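Local coordinates for protein cyclase (Uncultured organism, PDB 5IBZ) that belongs to the cyclase family, probably has arylformamidase-like activity, and binds acetylphosphate in a pocket of its fold, at residues Arg158-Ile164 with Gly197-Arg203; Phe300-Gln305 with Leu317-Lys323. One frame throughout, in Å; residues are numbered along the deposited sequence. Where two conformers were deposited one is given.

Contact 1 (Arg158-Ile164 with Gly197-Arg203); sequences RGVLVDI and GDILVIR
R158-D163 and I199-R203 are neighbouring parallel strands in the mixed sheet of the cyclase fold; their axes approach to 4.8 Å and cross at -25°. G159 pairs with I199, in register through V162 with I202. The backbone ladder runs from I199 N to R158 O (2.9 Å) as far as R203 N to V162 O (3.0 Å). V162 (chi1 p) sets V162 CG1 3.8 Å from L200 CD1 (t, p) and 3.7 Å from I202 CG1 (m, t), on the face packed by helix 180-190. L161 (t, p) lies on the other face, with L161 CD1 4.4 Å from V201 CG1. R158 (chi1 -143°, chi2 t, chi3 p) meets D198 (chi1 m): R158 NE to D198 OD1 and R158 NH2 to D198 OD2 are both 2.8 Å. R203 extends (t, t, t) and puts R203 NH1 3.1 Å from D163 OD1 (chi1 t). D163 also bridges R166, and R203 bridges E208. Apolar side chains thus fill the middle of this buried pair, and salt bridges pair the charges at its two ends.

Contact 2 (Phe300-Gln305 with Leu317-Lys323); sequences FFLAAQ and LNPIAVK
This is an antiparallel pair in the mixed sheet of the cyclase fold, made by strand 300-303 and the C-terminal strand 320-322. The axes are 4.7 Å apart, with N-to-C directions at 155°. F301-V322 and A303-I320 are hydrogen-bonded pairs; L302-A321 between them is a non-hydrogen-bonded pair. F301 N reaches V322 O at 3.0 Å and V322 N returns to F301 O at 2.7 Å. A303 N to I320 O and I320 N to A303 O are both 2.9 Å.

F300 (chi1 p, chi2 85°) lays its ring over A321. The methyl A321 CB sits 4.1 Å from the F300 ring centroid, over the face, in a CH-pi contact. L288 of helix 286-295 packs on both residues. On the opposite sheet face, V322 CG2 meets the F301 ring at its edge, 4.2 Å from F301 CD1. I320 (m, m) lies on the same face as A303 but does not close over it; Q305 of the second subunit packs on A303. L302 CD1 lies 4.1 Å from P319 CB. Beyond the strands, A304 CB sits over the notch between L317 CD1 (3.7 Å) and P319 CB (3.9 Å). N318 OD1 is hydrogen-bonded to S54 OG; Q305 NE2 is hydrogen-bonded to N318 O of the second subunit, and reciprocally. Where the two segments splay toward the 306-316 connection, water 3 donates to Q305 O at 2.7 Å and weakly to N318 O at 3.3 Å.

Both contacts belong to one mixed sheet, and their centres are about 11 Å apart. Across it the order is 52-54, 320-322, 299-303, 158-163, 199-203, so the two pairs sit side by side. Along the chain they come in series: contact 1 closes before contact 2 opens. The seam between them is antiparallel, with a probable hydrogen bond from G159 N to F300 O at 2.8 Å. I199 CG2 packs on L302 CD2 at 3.7 Å. Helix 286-295 lies against both contacts. Strand 320-322 is held between 52-54 and 299-303, so the end of the chain is built into the sheet. Contact 2 also meets the second subunit; contact 1 touches no other chain of the assembly.

Contact 1 (Arg158-Ile164 with Gly197-Arg203)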
loop_
_atom_site.group_PDB
_atom_site.type_symbol
_atom_site.label_atom_id
_atom_site.label_comp_id
_atom_site.label_asym_id
_atom_site.label_seq_id
_atom_site.Cartn_x
_atom_site.Cartn_y
_atom_site.Cartn_z
ATOM N N ARG B 158 1.072 26.186 -22.970
ATOM C CA ARG B 158 0.867 25.767 -24.351
ATOM C C ARG B 158 1.449 24.373 -24.570
ATOM O O ARG B 158 2.565 24.076 -24.132
ATOM C CB ARG B 158 1.496 26.770 -25.319
ATOM C CG ARG B 158 0.666 26.980 -26.594
ATOM C CD ARG B 158 1.253 28.071 -27.453
ATOM N NE ARG B 158 2.353 27.512 -28.189
ATOM C CZ ARG B 158 2.473 27.512 -29.511
ATOM N NH1 ARG B 158 1.597 28.137 -30.287
ATOM N NH2 ARG B 158 3.511 26.916 -30.059
ATOM N N GLY B 159 0.666 23.503 -25.203
ATOM C CA GLY B 159 1.154 22.194 -25.599
ATOM C C GLY B 159 1.100 22.085 -27.107
ATOM O O GLY B 159 0.266 22.724 -27.760
ATOM N N VAL B 160 2.012 21.295 -27.662
ATOM C CA VAL B 160 2.056 21.026 -29.084
ATOM C C VAL B 160 2.240 19.525 -29.292
ATOM O O VAL B 160 3.191 18.926 -28.753
ATOM C CB VAL B 160 3.198 21.793 -29.777
ATOM C CG1 VAL B 160 3.203 21.500 -31.304
ATOM C CG2 VAL B 160 3.066 23.281 -29.494
ATOM N N LEU B 161 1.315 18.930 -30.043
ATOM C CA LEU B 161 1.427 17.539 -30.476
ATOM C C LEU B 161 2.263 17.434 -31.723
ATOM O O LEU B 161 2.024 18.148 -32.693
ATOM C CB LEU B 161 0.051 16.930 -30.759
ATOM C CG LEU B 161 0.045 15.528 -31.370
ATOM C CD1 LEU B 161 0.535 14.503 -30.377
ATOM C CD2 LEU B 161 -1.359 15.183 -31.872
ATOM N N VAL B 162 3.261 16.553 -31.687
ATOM C CA VAL B 162 3.923 16.144 -32.910
ATOM C C VAL B 162 3.632 14.652 -33.130
ATOM O O VAL B 162 4.041 13.781 -32.346
ATOM C CB VAL B 162 5.443 16.474 -32.870
ATOM C CG1 VAL B 162 6.176 15.768 -31.733
ATOM C CG2 VAL B 162 6.082 16.201 -34.208
ATOM N N ASP B 163 2.889 14.380 -34.193
ATOM C CA ASP B 163 2.406 13.037 -34.475
ATOM C C ASP B 163 3.408 12.344 -35.368
ATOM O O ASP B 163 3.304 12.354 -36.587
ATOM C CB ASP B 163 1.028 13.087 -35.105
ATOM C CG ASP B 163 0.353 11.724 -35.156
ATOM O OD1 ASP B 163 1.049 10.696 -35.007
ATOM O OD2 ASP B 163 -0.887 11.708 -35.371
ATOM N N ILE B 164 4.403 11.743 -34.746
ATOM C CA ILE B 164 5.464 11.102 -35.507
ATOM C C ILE B 164 4.928 9.863 -36.229
ATOM O O ILE B 164 5.342 9.560 -37.348
ATOM C CB ILE B 164 6.650 10.745 -34.594
ATOM C CG1 ILE B 164 7.254 12.019 -33.976
ATOM C CG2 ILE B 164 7.720 10.001 -35.381
ATOM C CD1 ILE B 164 7.923 12.943 -34.972
ATOM N N GLY B 197 8.688 27.833 -23.864
ATOM C CA GLY B 197 7.752 27.456 -22.825
ATOM C C GLY B 197 6.829 26.291 -23.197
ATOM O O GLY B 197 6.152 25.747 -22.336
ATOM N N ASP B 198 6.794 25.913 -24.474
ATOM C CA ASP B 198 5.885 24.853 -24.893
ATOM C C ASP B 198 6.210 23.540 -24.195
ATOM O O ASP B 198 7.358 23.247 -23.854
ATOM C CB ASP B 198 5.944 24.611 -26.405
ATOM C CG ASP B 198 5.226 25.661 -27.218
ATOM O OD1 ASP B 198 4.535 26.545 -26.640
ATOM O OD2 ASP B 198 5.361 25.590 -28.473
ATOM N N ILE B 199 5.167 22.755 -23.975
ATOM C CA ILE B 199 5.300 21.358 -23.639
ATOM C C ILE B 199 5.086 20.565 -24.924
ATOM O O ILE B 199 4.030 20.671 -25.543
ATOM C CB ILE B 199 4.284 20.962 -22.573
ATOM C CG1 ILE B 199 4.636 21.666 -21.256
ATOM C CG2 ILE B 199 4.264 19.456 -22.363
ATOM C CD1 ILE B 199 3.494 21.780 -20.304
ATOM N N LEU B 200 6.085 19.793 -25.329
ATOM C CA LEU B 200 6.018 18.974 -26.526
ATOM C C LEU B 200 5.489 17.595 -26.192
ATOM O O LEU B 200 5.978 16.937 -25.290
ATOM C CB LEU B 200 7.391 18.879 -27.155
ATOM C CG LEU B 200 7.436 18.128 -28.482
ATOM C CD1 LEU B 200 6.748 18.916 -29.601
ATOM C CD2 LEU B 200 8.876 17.845 -28.860
ATOM N N VAL B 201 4.479 17.169 -26.935
ATOM C CA VAL B 201 3.829 15.898 -26.702
ATOM C C VAL B 201 4.011 15.050 -27.965
ATOM O O VAL B 201 3.563 15.448 -29.053
ATOM C CB VAL B 201 2.325 16.110 -26.372
ATOM C CG1 VAL B 201 1.643 14.825 -26.171
ATOM C CG2 VAL B 201 2.177 17.009 -25.129
ATOM N N ILE B 202 4.716 13.925 -27.835
ATOM C CA ILE B 202 5.142 13.117 -28.982
ATOM C C ILE B 202 4.354 11.826 -29.090
ATOM O O ILE B 202 4.373 10.999 -28.148
ATOM C CB ILE B 202 6.639 12.757 -28.881
ATOM C CG1 ILE B 202 7.463 14.034 -28.678
ATOM C CG2 ILE B 202 7.111 11.999 -30.129
ATOM C CD1 ILE B 202 8.929 13.767 -28.398
ATOM N N ARG B 203 3.662 11.641 -30.213
ATOM C CA ARG B 203 2.980 10.371 -30.475
ATOM C C ARG B 203 3.890 9.390 -31.218
ATOM O O ARG B 203 4.257 9.622 -32.396
ATOM C CB ARG B 203 1.690 10.578 -31.277
ATOM C CG ARG B 203 0.999 9.250 -31.592
ATOM C CD ARG B 203 -0.474 9.420 -31.976
ATOM N NE ARG B 203 -1.096 8.136 -32.305
ATOM C CZ ARG B 203 -1.343 7.699 -33.537
ATOM N NH1 ARG B 203 -1.011 8.409 -34.606
ATOM N NH2 ARG B 203 -1.918 6.526 -33.692
HETATM O O HOH W 1 3.497 27.587 -22.355
HETATM O O HOH W 2 3.624 25.076 -21.576
#

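Contact 2 (Phe300-Gln305 with Leu317-Lys323)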
loop_
_atom_site.group_PDB
_atom_site.type_symbol
_atom_site.label_atom_id
_atom_site.label_comp_id
_atom_site.label_asym_id
_atom_site.label_seq_id
_atom_site.Cartn_x
_atom_site.Cartn_y
_atom_site.Cartn_z
ATOM N N PHE B 300 -2.324 23.702 -28.534
ATOM C CA PHE B 300 -3.488 23.771 -27.661
ATOM C C PHE B 300 -3.105 24.225 -26.264
ATOM O O PHE B 300 -1.917 24.386 -25.944
ATOM C CB PHE B 300 -4.168 22.406 -27.582
ATOM C CG PHE B 300 -3.195 21.277 -27.370
ATOM C CD1 PHE B 300 -2.765 20.941 -26.105
ATOM C CD2 PHE B 300 -2.680 20.588 -28.446
ATOM C CE1 PHE B 300 -1.864 19.924 -25.922
ATOM C CE2 PHE B 300 -1.778 19.575 -28.269
ATOM C CZ PHE B 300 -1.360 19.245 -27.003
ATOM N N PHE B 301 -4.121 24.459 -25.446
ATOM C CA PHE B 301 -3.899 24.727 -24.029
ATOM C C PHE B 301 -3.804 23.381 -23.328
ATOM O O PHE B 301 -4.625 22.499 -23.553
ATOM C CB PHE B 301 -5.019 25.599 -23.447
ATOM C CG PHE B 301 -4.856 25.945 -21.992
ATOM C CD1 PHE B 301 -5.334 25.094 -20.999
ATOM C CD2 PHE B 301 -4.258 27.131 -21.631
ATOM C CE1 PHE B 301 -5.205 25.443 -19.654
ATOM C CE2 PHE B 301 -4.107 27.475 -20.286
ATOM C CZ PHE B 301 -4.595 26.628 -19.307
ATOM N N LEU B 302 -2.762 23.215 -22.525
ATOM C CA LEU B 302 -2.511 21.970 -21.810
ATOM C C LEU B 302 -2.553 22.192 -20.312
ATOM O O LEU B 302 -1.819 23.044 -19.802
ATOM C CB LEU B 302 -1.152 21.415 -22.197
ATOM C CG LEU B 302 -0.751 20.094 -21.539
ATOM C CD1 LEU B 302 -1.738 18.997 -21.855
ATOM C CD2 LEU B 302 0.620 19.706 -22.002
ATOM N N ALA B 303 -3.424 21.452 -19.617
ATOM C CA ALA B 303 -3.433 21.428 -18.159
ATOM C C ALA B 303 -2.851 20.115 -17.703
ATOM O O ALA B 303 -3.566 19.093 -17.660
ATOM C CB ALA B 303 -4.844 21.605 -17.615
ATOM N N ALA B 304 -1.551 20.138 -17.391
ATOM C CA ALA B 304 -0.810 18.936 -17.033
ATOM C C ALA B 304 -0.089 19.132 -15.703
ATOM O O ALA B 304 1.037 18.661 -15.495
ATOM C CB ALA B 304 0.150 18.568 -18.127
ATOM N N GLN B 305 -0.794 19.722 -14.756
ATOM C CA GLN B 305 -0.211 19.944 -13.431
ATOM C C GLN B 305 0.035 18.615 -12.706
ATOM O O GLN B 305 -0.741 17.670 -12.820
ATOM C CB GLN B 305 -1.118 20.866 -12.604
ATOM C CG GLN B 305 -2.475 20.264 -12.187
ATOM C CD GLN B 305 -3.619 20.484 -13.194
ATOM O OE1 GLN B 305 -3.421 20.483 -14.412
ATOM N NE2 GLN B 305 -4.828 20.622 -12.669
ATOM N N LEU B 317 -0.755 12.022 -13.236
ATOM C CA LEU B 317 -1.598 13.146 -13.598
ATOM C C LEU B 317 -2.621 12.731 -14.629
ATOM O O LEU B 317 -2.606 11.617 -15.129
ATOM C CB LEU B 317 -0.765 14.300 -14.117
ATOM C CG LEU B 317 -0.158 14.082 -15.489
ATOM C CD1 LEU B 317 0.017 15.460 -16.170
ATOM C CD2 LEU B 317 1.174 13.407 -15.387
ATOM N N ASN B 318 -3.531 13.669 -14.893
ATOM C CA ASN B 318 -4.492 13.537 -15.970
ATOM C C ASN B 318 -4.349 14.776 -16.843
ATOM O O ASN B 318 -5.019 15.783 -16.631
ATOM C CB ASN B 318 -5.902 13.397 -15.428
ATOM C CG ASN B 318 -6.909 13.233 -16.512
ATOM O OD1 ASN B 318 -6.560 13.043 -17.666
ATOM N ND2 ASN B 318 -8.173 13.333 -16.159
ATOM N N PRO B 319 -3.429 14.728 -17.807
ATOM C CA PRO B 319 -3.264 15.932 -18.647
ATOM C C PRO B 319 -4.488 16.175 -19.524
ATOM O O PRO B 319 -4.947 15.217 -20.170
ATOM C CB PRO B 319 -2.038 15.595 -19.513
ATOM C CG PRO B 319 -1.551 14.242 -19.038
ATOM C CD PRO B 319 -2.698 13.585 -18.345
ATOM N N ILE B 320 -5.014 17.405 -19.550
ATOM C CA ILE B 320 -6.137 17.743 -20.422
ATOM C C ILE B 320 -5.684 18.701 -21.520
ATOM O O ILE B 320 -5.170 19.780 -21.217
ATOM C CB ILE B 320 -7.288 18.403 -19.653
ATOM C CG1 ILE B 320 -7.679 17.602 -18.406
ATOM C CG2 ILE B 320 -8.504 18.567 -20.577
ATOM C CD1 ILE B 320 -8.148 16.170 -18.681
ATOM N N ALA B 321 -5.851 18.272 -22.775
ATOM C CA ALA B 321 -5.679 19.148 -23.924
ATOM C C ALA B 321 -6.992 19.879 -24.173
ATOM O O ALA B 321 -8.049 19.237 -24.252
ATOM C CB ALA B 321 -5.268 18.349 -25.155
ATOM N N VAL B 322 -6.918 21.207 -24.283
ATOM C CA VAL B 322 -8.100 22.042 -24.506
ATOM C C VAL B 322 -7.918 22.859 -25.769
ATOM O O VAL B 322 -6.927 23.563 -25.932
ATOM C CB VAL B 322 -8.370 22.993 -23.317
ATOM C CG1 VAL B 322 -9.741 23.637 -23.444
ATOM C CG2 VAL B 322 -8.255 22.252 -22.002
ATOM N N LYS B 323 -8.873 22.737 -26.682
ATOM C CA LYS B 323 -8.814 23.425 -27.974
ATOM C C LYS B 323 -9.967 24.408 -28.149
ATOM O O LYS B 323 -10.682 24.642 -27.174
ATOM C CB LYS B 323 -8.793 22.377 -29.095
ATOM C CG LYS B 323 -7.475 21.597 -29.089
ATOM C CD LYS B 323 -7.482 20.413 -30.059
ATOM C CE LYS B 323 -7.310 20.908 -31.476
ATOM N NZ LYS B 323 -7.114 19.770 -32.428
ATOM O OXT LYS B 323 -10.191 25.019 -29.214
HETATM O O HOH W 3 -2.752 17.030 -14.562
#